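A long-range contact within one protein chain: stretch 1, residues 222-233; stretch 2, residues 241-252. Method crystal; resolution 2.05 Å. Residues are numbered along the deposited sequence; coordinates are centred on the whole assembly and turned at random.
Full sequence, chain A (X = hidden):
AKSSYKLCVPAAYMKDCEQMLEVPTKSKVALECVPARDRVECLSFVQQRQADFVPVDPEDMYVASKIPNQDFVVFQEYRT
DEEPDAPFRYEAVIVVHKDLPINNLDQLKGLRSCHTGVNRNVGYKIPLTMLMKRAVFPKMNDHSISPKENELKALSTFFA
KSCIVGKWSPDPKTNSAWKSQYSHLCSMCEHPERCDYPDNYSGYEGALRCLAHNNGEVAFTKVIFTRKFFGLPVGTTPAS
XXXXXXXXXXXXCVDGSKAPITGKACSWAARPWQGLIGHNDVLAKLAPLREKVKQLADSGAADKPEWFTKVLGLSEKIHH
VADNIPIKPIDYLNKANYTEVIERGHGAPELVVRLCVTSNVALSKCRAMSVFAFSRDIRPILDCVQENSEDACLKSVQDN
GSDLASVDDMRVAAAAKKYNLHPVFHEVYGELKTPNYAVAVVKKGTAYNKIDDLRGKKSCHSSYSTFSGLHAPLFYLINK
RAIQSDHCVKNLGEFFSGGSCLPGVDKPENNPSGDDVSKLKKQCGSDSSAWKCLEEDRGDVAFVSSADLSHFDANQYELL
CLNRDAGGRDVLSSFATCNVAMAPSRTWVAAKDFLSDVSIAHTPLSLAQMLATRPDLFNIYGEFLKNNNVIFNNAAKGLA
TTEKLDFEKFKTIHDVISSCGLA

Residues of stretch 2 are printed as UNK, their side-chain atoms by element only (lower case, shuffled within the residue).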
# COMPACT_ATOMS: atom_id res chain seq x y z
N LYS A 222 5.99 -21.12 14.13
CA LYS A 222 7.42 -21.03 14.34
C LYS A 222 7.78 -21.65 15.68
O LYS A 222 6.94 -21.85 16.55
CB LYS A 222 7.95 -19.59 14.27
CG LYS A 222 7.48 -18.65 15.34
CD LYS A 222 8.16 -17.29 15.24
CE LYS A 222 7.43 -16.25 16.06
NZ LYS A 222 7.79 -14.83 15.68
N VAL A 223 9.07 -21.93 15.83
CA VAL A 223 9.55 -22.79 16.91
C VAL A 223 9.25 -22.17 18.25
O VAL A 223 8.80 -22.83 19.18
CB VAL A 223 11.05 -23.05 16.74
CG1 VAL A 223 11.63 -23.69 18.01
CG2 VAL A 223 11.26 -23.88 15.53
N ILE A 224 9.55 -20.88 18.38
CA ILE A 224 9.56 -20.27 19.69
C ILE A 224 8.16 -20.30 20.29
O ILE A 224 8.00 -20.57 21.49
CB ILE A 224 10.14 -18.84 19.61
CG1 ILE A 224 10.27 -18.25 21.00
CG2 ILE A 224 9.29 -17.93 18.73
CD1 ILE A 224 11.15 -17.00 21.06
N PHE A 225 7.13 -20.06 19.46
CA PHE A 225 5.77 -20.19 19.96
C PHE A 225 5.38 -21.65 20.14
O PHE A 225 4.51 -21.95 20.95
CB PHE A 225 4.76 -19.50 19.05
CG PHE A 225 4.58 -18.05 19.36
CD1 PHE A 225 5.41 -17.12 18.80
CD2 PHE A 225 3.60 -17.62 20.23
CE1 PHE A 225 5.29 -15.80 19.09
CE2 PHE A 225 3.46 -16.27 20.52
CZ PHE A 225 4.32 -15.37 19.95
N THR A 226 6.01 -22.56 19.40
CA THR A 226 5.72 -23.97 19.61
C THR A 226 6.31 -24.44 20.94
O THR A 226 5.64 -25.10 21.74
CB THR A 226 6.25 -24.81 18.46
OG1 THR A 226 5.68 -24.36 17.22
CG2 THR A 226 5.93 -26.28 18.66
N ARG A 227 7.56 -24.07 21.20
CA ARG A 227 8.19 -24.45 22.44
C ARG A 227 7.47 -23.85 23.65
O ARG A 227 7.19 -24.55 24.62
CB ARG A 227 9.66 -24.04 22.39
CG ARG A 227 10.41 -24.88 21.41
CD ARG A 227 11.90 -24.64 21.46
NE ARG A 227 12.48 -25.02 22.74
CZ ARG A 227 12.79 -26.26 23.07
NH1 ARG A 227 12.59 -27.26 22.22
NH2 ARG A 227 13.32 -26.50 24.27
N LYS A 228 7.11 -22.57 23.58
CA LYS A 228 6.45 -21.95 24.72
C LYS A 228 5.05 -22.50 24.94
O LYS A 228 4.58 -22.57 26.08
CB LYS A 228 6.39 -20.44 24.55
CG LYS A 228 7.73 -19.83 24.46
CD LYS A 228 7.66 -18.32 24.41
CE LYS A 228 9.04 -17.78 24.49
NZ LYS A 228 9.05 -16.34 24.16
N PHE A 229 4.37 -22.88 23.86
CA PHE A 229 3.04 -23.45 23.98
C PHE A 229 3.09 -24.65 24.90
O PHE A 229 2.14 -24.91 25.64
CB PHE A 229 2.51 -23.84 22.60
CG PHE A 229 1.08 -24.36 22.59
CD1 PHE A 229 0.01 -23.50 22.70
CD2 PHE A 229 0.83 -25.70 22.40
CE1 PHE A 229 -1.29 -23.99 22.66
CE2 PHE A 229 -0.45 -26.20 22.37
CZ PHE A 229 -1.51 -25.34 22.50
N PHE A 230 4.20 -25.38 24.89
CA PHE A 230 4.39 -26.56 25.71
C PHE A 230 5.24 -26.29 26.94
O PHE A 230 5.83 -27.22 27.49
CB PHE A 230 5.00 -27.67 24.87
CG PHE A 230 4.13 -28.07 23.70
CD1 PHE A 230 2.92 -28.69 23.90
CD2 PHE A 230 4.53 -27.81 22.40
CE1 PHE A 230 2.14 -29.06 22.84
CE2 PHE A 230 3.76 -28.17 21.35
CZ PHE A 230 2.56 -28.79 21.56
N GLY A 231 5.37 -25.03 27.33
CA GLY A 231 6.14 -24.68 28.52
C GLY A 231 7.62 -24.93 28.38
O GLY A 231 8.34 -24.93 29.39
N LEU A 232 8.10 -25.13 27.17
CA LEU A 232 9.49 -25.49 27.02
C LEU A 232 10.38 -24.25 27.00
O LEU A 232 9.92 -23.17 26.63
CB LEU A 232 9.69 -26.30 25.76
CG LEU A 232 9.04 -27.68 25.84
CD1 LEU A 232 9.06 -28.33 24.47
CD2 LEU A 232 9.78 -28.54 26.82
N PRO A 233 11.64 -24.39 27.41
CA PRO A 233 12.55 -23.26 27.34
C PRO A 233 12.97 -22.98 25.92
O PRO A 233 13.02 -23.87 25.07
CB PRO A 233 13.75 -23.73 28.17
CG PRO A 233 13.77 -25.18 27.95
CD PRO A 233 12.33 -25.61 27.87
N UNK A 241 5.25 -23.22 33.16
CA UNK A 241 4.14 -24.15 33.35
C UNK A 241 3.22 -24.14 32.14
O UNK A 241 2.80 -23.08 31.67
c UNK A 241 3.44 -23.61 34.61
c UNK A 241 5.25 -22.13 34.16
c UNK A 241 3.85 -22.19 34.71
N UNK A 242 2.94 -25.32 31.61
CA UNK A 242 2.00 -25.45 30.52
C UNK A 242 1.08 -26.64 30.75
O UNK A 242 1.53 -27.70 31.19
c UNK A 242 2.69 -25.64 29.16
o UNK A 242 1.71 -25.91 28.17
N UNK A 243 -0.20 -26.44 30.44
CA UNK A 243 -1.20 -27.51 30.38
C UNK A 243 -1.06 -28.37 29.13
O UNK A 243 -1.67 -29.45 29.07
o UNK A 243 -2.45 -26.90 32.77
n UNK A 243 -3.92 -25.48 31.82
c UNK A 243 -2.60 -26.90 30.40
c UNK A 243 -2.99 -26.42 31.77
N UNK A 244 -0.29 -27.93 28.15
CA UNK A 244 -0.13 -28.66 26.91
C UNK A 244 1.05 -29.61 27.02
O UNK A 244 2.09 -29.26 27.58
c UNK A 244 0.09 -27.68 25.76
o UNK A 244 -3.33 -26.44 25.51
o UNK A 244 -2.39 -28.32 24.89
c UNK A 244 -2.33 -27.17 25.36
c UNK A 244 -0.97 -26.62 25.74
N UNK A 245 0.86 -30.82 26.50
CA UNK A 245 1.85 -31.89 26.57
C UNK A 245 2.54 -32.06 25.22
O UNK A 245 1.89 -32.50 24.27
c UNK A 245 2.13 -34.38 27.08
n UNK A 245 1.58 -35.59 27.24
c UNK A 245 1.17 -33.20 27.00
o UNK A 245 3.34 -34.21 26.98
N UNK A 246 3.84 -31.77 25.10
CA UNK A 246 4.50 -31.86 23.79
C UNK A 246 4.57 -33.26 23.23
O UNK A 246 4.72 -33.41 22.01
c UNK A 246 6.10 -31.57 25.54
c UNK A 246 5.91 -31.33 24.07
c UNK A 246 4.77 -31.32 26.15
N UNK A 247 4.56 -34.28 24.09
CA UNK A 247 4.65 -35.66 23.63
C UNK A 247 3.49 -36.03 22.72
O UNK A 247 3.60 -36.97 21.92
c UNK A 247 4.70 -36.60 24.83
o UNK A 247 4.96 -37.86 27.25
o UNK A 247 7.14 -37.60 27.39
c UNK A 247 6.04 -37.42 26.81
c UNK A 247 6.05 -36.63 25.51
N UNK A 248 2.36 -35.35 22.86
CA UNK A 248 1.21 -35.59 22.00
C UNK A 248 1.36 -34.97 20.61
O UNK A 248 0.51 -35.23 19.75
c UNK A 248 -0.06 -35.06 22.67
c UNK A 248 -0.42 -35.82 23.96
o UNK A 248 0.46 -37.98 24.48
c UNK A 248 -0.33 -37.32 23.77
o UNK A 248 -1.02 -37.82 22.85
N UNK A 249 2.41 -34.21 20.37
CA UNK A 249 2.59 -33.47 19.13
C UNK A 249 3.98 -33.71 18.60
O UNK A 249 4.87 -34.19 19.31
c UNK A 249 0.96 -31.68 19.79
c UNK A 249 -1.32 -31.19 19.31
c UNK A 249 -0.04 -31.42 18.88
c UNK A 249 2.34 -31.97 19.33
c UNK A 249 0.65 -31.74 21.14
c UNK A 249 -0.61 -31.50 21.58
c UNK A 249 -1.61 -31.24 20.68
N UNK A 250 4.16 -33.36 17.33
CA UNK A 250 5.42 -33.59 16.64
C UNK A 250 5.60 -32.53 15.56
O UNK A 250 4.63 -32.03 14.98
n UNK A 250 5.84 -39.23 20.01
c UNK A 250 5.31 -36.16 16.94
n UNK A 250 6.47 -37.87 18.28
c UNK A 250 6.62 -36.58 17.59
c UNK A 250 5.46 -34.97 15.98
n UNK A 250 5.46 -36.99 20.15
c UNK A 250 5.92 -38.02 19.48
N UNK A 251 6.85 -32.18 15.29
CA UNK A 251 7.13 -31.49 14.05
C UNK A 251 7.03 -32.52 12.94
O UNK A 251 7.41 -33.67 13.11
c UNK A 251 8.51 -30.86 14.05
o UNK A 251 9.73 -27.16 18.11
c UNK A 251 9.80 -30.11 16.04
c UNK A 251 8.79 -29.87 15.13
c UNK A 251 8.39 -27.76 16.21
c UNK A 251 10.10 -29.21 17.01
c UNK A 251 8.11 -28.67 15.21
c UNK A 251 9.40 -28.04 17.11
N UNK A 252 6.53 -32.09 11.79
CA UNK A 252 6.61 -32.88 10.58
C UNK A 252 7.76 -32.31 9.74
O UNK A 252 7.78 -31.11 9.44
c UNK A 252 3.97 -33.18 7.70
c UNK A 252 5.32 -35.07 8.65
c UNK A 252 5.28 -32.83 9.83
c UNK A 252 5.24 -33.56 8.48
O HOH W 1 12.13 -27.34 19.51

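Position 241 carries three side-chain carbons that close a ring onto its own backbone nitrogen, the mark of proline. P241 points away from stretch 1 and touches none of it with its ring. Position 242 has one carbon followed by one oxygen, directed toward the end of the helix, where the oxygen meets F229 O; the short, unbranched hydroxyl identifies serine. S242 OG donates a hydrogen bond to F229 O at 2.8 Å, and its CB lies 3.3 Å from G231 N. G231 adopts a positive phi (67°), which by itself favours glycine, and a CB in ideal geometry there would come within 3.0 Å of S242 CB, a clash.

At position 243 two carbons lead to one oxygen and one nitrogen on the second, so the residue is an amide with a short stem, asparagine. N243 faces away from stretch 1. Position 244 shows three carbons in a chain, the third bearing two oxygens, and the carbons lie against the F229 and F230 rings: glutamate. Its backbone N donates to S242 OG at 2.8 Å, so that hydroxyl is both donor and acceptor. E244 CG lies over one face of the F229 ring, 3.7 Å from its centroid, and the carboxylate also borders the ring; OE2 is hydrogen-bonded elsewhere in the structure.

Position 245 repeats the two-carbon pattern ending in one oxygen and one nitrogen, again asparagine. The N245 side chain points away and accepts a hydrogen bond at OD1 from the backbone N of position 247, 3.1 Å away, whereas its backbone C lies 3.6 Å from F230 CD1. Position 246 has three carbons closed onto the backbone nitrogen and lies against the F230 ring, a second proline. P246 CA sits over one face of the F230 ring, 3.8 Å from the centroid, and P246 CB approaches F230 CG at 3.7 Å.

Positions 247 and 248 both have three carbons with two oxygens on the third, and neither side chain reaches stretch 1; they are E247 and E248. Position 249 bears one carbon and then a six-carbon ring without a heteroatom, which meets the F230 ring obliquely, hence phenylalanine. F249 CD1 is 3.5 Å from F230 CE1, the two ring planes lying at 39°.

At position 250 three carbons, a nitrogen and a carbon bearing two more nitrogens spell out arginine. R250 turns away, and its NH1 donates to E247 O at 2.6 Å. Position 251 has a carbon and a six-carbon ring bearing one oxygen; the ring reaches T226 and the oxygen approaches V223 and R227: tyrosine. Y251 CE1 packs 3.8 Å from T226 CG2, and a water lies 2.8 Å from Y251 OH and 2.7 Å from R227 NH1, from which it accepts. Position 252 has four carbons forked at the second, the pattern of leucine; L252 is out of reach.

The contact centres on F230, the first residue to leave helical geometry, whose ring packs against E244, N245, P246 and F249. The single direct hydrogen bond, from S242, fixes the loop to the helix's last turn, while Y251 extends the packing back along the helix to V223.

Stretch 2 (241-252) PSNENPEEFRYL
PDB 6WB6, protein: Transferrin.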